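PDB 5K9F: NIPSNAP domain protein from Burkholderia xenovorans, which is of unknown function but belongs to the NIPSNAP family, forms two-fold symmetric pairs and holds oxamic acid in a pocket in the crystal. Local coordinates for the interface of chains A and B. Coordinates in Å, arbitrary orientation; residue numbers count along the deposited sequence, not the author numbering. Chains: chain A/B, NIPSNAP domain protein.

Contact 1: the interface of chains A and B. Residues chain A 27, 30-31, 35, 45, 48; chain B 106, 108.
The C-terminal tail of one NIPSNAP subunit, just past strand 95-105, plugs a pocket of its neighbour lined by tyrosines, leucines and the chain of a glutamate. B:Phe108 is the plug, hiding 149 Å² against A:Tyr48 of strand 45-51, A:Tyr30 and A:Glu31 of helix 23-33, and A:Leu35 at the start of helix 35-42. The rim of its ring at CE1 and CZ points in between the two tyrosines. A:Tyr48 offers a face to that rim: B:Phe108 CE1 lies 3.5 Å from A:Tyr48 CG, and the planes are 65° apart, an edge-to-face pair. A:Tyr30 instead meets the plug with its own edge, A:Tyr30 CD2 standing 3.5 Å from B:Phe108 CZ. The two tyrosines also brace each other, since A:Tyr48 OH, the phenol oxygen, sits over the centre of the A:Tyr30 ring.

B:Ala106 CB, from the same tail, covers one face of the B:Phe108 ring. On the opposite side A:Leu35 CD2 packs past the rim at the root of the ring, 3.6 Å from B:Phe108 CB. Along the CD2 rim runs the extended chain of A:Glu31; its carboxylate oxygen OE1 comes within 3.7 Å of B:Phe108 CD2, an aromatic carbon, with the carboxylate tilted well away from the ring plane. Chi1 of B:Phe108 is 55°, which sets CG between the backbone N and the carbonyl carbon and folds the ring back to lie beside B:Ala106. The tail is pinned at that alanine, whose backbone B:Ala106 N donates to A:Tyr48 O over 2.9 Å, tilted modestly from the carbonyl plane.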
# COMPACT_ATOMS: atom_id res chain seq x y z
N LEU A 27 -12.67 19.66 13.28
CA LEU A 27 -11.74 20.61 13.89
C LEU A 27 -12.48 21.63 14.75
O LEU A 27 -11.98 22.03 15.80
CB LEU A 27 -10.92 21.32 12.81
CG LEU A 27 -9.89 20.42 12.12
CD1 LEU A 27 -9.19 21.20 11.01
CD2 LEU A 27 -8.88 19.87 13.13
N TYR A 30 -13.59 19.70 17.95
CA TYR A 30 -12.42 19.45 18.78
C TYR A 30 -11.95 20.72 19.48
O TYR A 30 -11.69 20.72 20.69
CB TYR A 30 -11.29 18.85 17.92
CG TYR A 30 -9.99 18.68 18.69
CD1 TYR A 30 -9.84 17.66 19.62
CD2 TYR A 30 -8.93 19.56 18.50
CE1 TYR A 30 -8.66 17.51 20.34
CE2 TYR A 30 -7.75 19.42 19.21
CZ TYR A 30 -7.62 18.39 20.12
OH TYR A 30 -6.44 18.25 20.83
N GLU A 31 -11.83 21.83 18.74
CA GLU A 31 -11.35 23.05 19.38
C GLU A 31 -12.28 23.48 20.50
O GLU A 31 -11.83 23.98 21.54
CB GLU A 31 -11.19 24.17 18.35
CG GLU A 31 -10.56 25.43 18.96
CD GLU A 31 -10.32 26.56 17.96
OE1 GLU A 31 -10.57 26.37 16.75
OE2 GLU A 31 -9.88 27.64 18.40
N LEU A 35 -9.83 20.12 22.79
CA LEU A 35 -8.46 20.62 22.80
C LEU A 35 -7.95 20.89 24.22
O LEU A 35 -6.87 20.45 24.60
CB LEU A 35 -8.36 21.88 21.95
CG LEU A 35 -7.03 22.64 22.03
CD1 LEU A 35 -5.87 21.78 21.54
CD2 LEU A 35 -7.13 23.93 21.23
N LEU A 45 1.62 19.94 22.68
CA LEU A 45 1.19 19.85 21.28
C LEU A 45 2.23 20.52 20.40
O LEU A 45 2.57 21.69 20.61
CB LEU A 45 -0.17 20.51 21.10
CG LEU A 45 -0.74 20.54 19.67
CD1 LEU A 45 -0.96 19.12 19.17
CD2 LEU A 45 -2.05 21.32 19.64
N TYR A 48 -0.87 20.50 14.74
CA TYR A 48 -2.18 19.89 14.48
C TYR A 48 -2.60 20.40 13.11
O TYR A 48 -2.81 21.61 12.94
CB TYR A 48 -3.18 20.27 15.57
CG TYR A 48 -4.30 19.27 15.82
CD1 TYR A 48 -5.28 19.04 14.87
CD2 TYR A 48 -4.40 18.59 17.03
CE1 TYR A 48 -6.31 18.14 15.11
CE2 TYR A 48 -5.41 17.69 17.27
CZ TYR A 48 -6.37 17.46 16.31
OH TYR A 48 -7.39 16.56 16.55
N ALA B 106 -4.33 23.72 11.72
CA ALA B 106 -5.57 24.12 12.36
C ALA B 106 -5.36 25.48 13.04
O ALA B 106 -4.23 25.85 13.37
CB ALA B 106 -6.01 23.07 13.37
N PHE B 108 -5.75 26.55 15.98
CA PHE B 108 -5.20 26.45 17.32
C PHE B 108 -3.83 25.77 17.35
O PHE B 108 -3.26 25.60 18.44
CB PHE B 108 -6.17 25.65 18.21
CG PHE B 108 -6.51 24.30 17.64
CD1 PHE B 108 -5.66 23.22 17.85
CD2 PHE B 108 -7.65 24.12 16.87
CE1 PHE B 108 -5.96 21.98 17.30
CE2 PHE B 108 -7.95 22.88 16.33
CZ PHE B 108 -7.10 21.81 16.54

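Contact 2: the interface of chains A and B. Residues chain A 48-51, 60; chain B 103-105.
This is an intersubunit beta-sheet junction, in which strand 95-105 of chain B runs antiparallel beside strand 45-51 of chain A and carries the sheet across the two-fold pair, as expected of a NIPSNAP protein of the dimeric alpha/beta-barrel type. A:Phe50 and B:Thr104 face each other and exchange two backbone bonds. A:Phe50 N donates to B:Thr104 O at 2.9 Å, and B:Thr104 N returns a bond to A:Phe50 O, also 2.9 Å and nearly straight, 173° at the hydrogen. The pairing runs on through A:Tyr49 opposite B:Pro105 and A:Ser51 opposite B:Leu103.

On one side of the sheet, A:Phe50 and B:Thr104 lie side by side and point the same way. B:Thr104 CB sits over the ring face, offset toward its rim and 3.8 Å from the centroid of the A:Phe50 ring, a CH-pi contact. Its methyl, B:Thr104 CG2, reaches the far end of the ring, 3.5 Å from A:Phe50 CZ. With chi1 at 61°, the phenylalanine ring swings across toward the partner strand and comes to cover the threonine.

The other side belongs to A:Tyr49, B:Leu103 and B:Pro105. The tyrosine turns an edge to the partner backbone, with A:Tyr49 CD1 3.6 Å from B:Pro105 CA, and the proline ring carbon CG touches the same edge more loosely. B:Leu103 crosses A:Tyr49 at about a right angle. Its two methyls divide the work: CD1 leans on the tyrosine ring, whereas B:Leu103 CD2 reaches past A:Ser51 to A:Ile60 CD1, 3.7 Å away on strand 58-65.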
# COMPACT_ATOMS: atom_id res chain seq x y z
N TYR A 48 -0.87 20.50 14.74
CA TYR A 48 -2.18 19.89 14.48
C TYR A 48 -2.60 20.40 13.11
O TYR A 48 -2.81 21.61 12.94
CB TYR A 48 -3.18 20.27 15.57
CG TYR A 48 -4.30 19.27 15.82
CD1 TYR A 48 -5.28 19.04 14.87
CD2 TYR A 48 -4.40 18.59 17.03
CE1 TYR A 48 -6.31 18.14 15.11
CE2 TYR A 48 -5.41 17.69 17.27
CZ TYR A 48 -6.37 17.46 16.31
OH TYR A 48 -7.39 16.56 16.55
N TYR A 49 -2.71 19.50 12.14
CA TYR A 49 -2.84 19.87 10.74
C TYR A 49 -3.97 19.10 10.07
O TYR A 49 -4.41 18.05 10.55
CB TYR A 49 -1.56 19.55 9.95
CG TYR A 49 -0.29 20.08 10.56
CD1 TYR A 49 0.07 21.42 10.41
CD2 TYR A 49 0.55 19.24 11.29
CE1 TYR A 49 1.24 21.90 10.96
CE2 TYR A 49 1.73 19.72 11.84
CZ TYR A 49 2.07 21.04 11.67
OH TYR A 49 3.24 21.54 12.23
N PHE A 50 -4.42 19.61 8.92
CA PHE A 50 -5.19 18.78 8.00
C PHE A 50 -4.49 18.73 6.65
O PHE A 50 -3.68 19.59 6.30
CB PHE A 50 -6.66 19.25 7.86
CG PHE A 50 -6.83 20.65 7.32
CD1 PHE A 50 -6.83 21.74 8.17
CD2 PHE A 50 -7.08 20.85 5.98
CE1 PHE A 50 -7.03 23.03 7.67
CE2 PHE A 50 -7.28 22.13 5.47
CZ PHE A 50 -7.25 23.21 6.32
N SER A 51 -4.76 17.67 5.89
CA SER A 51 -4.02 17.45 4.65
C SER A 51 -4.56 18.29 3.51
O SER A 51 -5.77 18.51 3.38
CB SER A 51 -4.05 15.97 4.27
OG SER A 51 -5.39 15.52 4.13
N ILE A 60 -3.72 15.33 11.22
CA ILE A 60 -2.40 14.84 11.60
C ILE A 60 -1.95 15.64 12.81
O ILE A 60 -1.96 16.87 12.78
CB ILE A 60 -1.41 14.99 10.44
CG1 ILE A 60 -1.85 14.11 9.27
CG2 ILE A 60 -0.01 14.62 10.88
CD1 ILE A 60 -1.06 14.41 8.01
N LEU B 103 0.43 20.41 4.09
CA LEU B 103 -0.49 20.42 5.23
C LEU B 103 -0.85 21.85 5.60
O LEU B 103 -0.07 22.78 5.39
CB LEU B 103 0.15 19.77 6.45
CG LEU B 103 0.73 18.36 6.26
CD1 LEU B 103 1.43 17.91 7.55
CD2 LEU B 103 -0.35 17.35 5.84
N THR B 104 -2.04 22.02 6.17
CA THR B 104 -2.47 23.32 6.68
C THR B 104 -2.67 23.23 8.18
O THR B 104 -3.33 22.30 8.66
CB THR B 104 -3.77 23.75 6.03
OG1 THR B 104 -3.56 23.91 4.62
CG2 THR B 104 -4.25 25.08 6.63
N PRO B 105 -2.10 24.16 8.97
CA PRO B 105 -2.34 24.12 10.41
C PRO B 105 -3.79 24.44 10.74
O PRO B 105 -4.41 25.33 10.13
CB PRO B 105 -1.40 25.20 10.96
CG PRO B 105 -0.41 25.46 9.86
CD PRO B 105 -1.14 25.19 8.58

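Contact 1 and contact 2 are successive stretches of one continuous interface, the centres of their C-alpha atoms about 10 Å apart. A:Tyr48 belongs to both, and strand 45-51 of chain A serves both. On chain B the chain passes directly from the end of strand 95-105 in contact 2 to the tail in contact 1, so the sheet pairing delivers the tail to its pocket between the helices and strand 45-51. Two-fold symmetry repeats both contacts with the chains exchanged, giving a reciprocal C-terminal embrace. That suggests a stable dimer as the building block of the eight-copy deposited assembly.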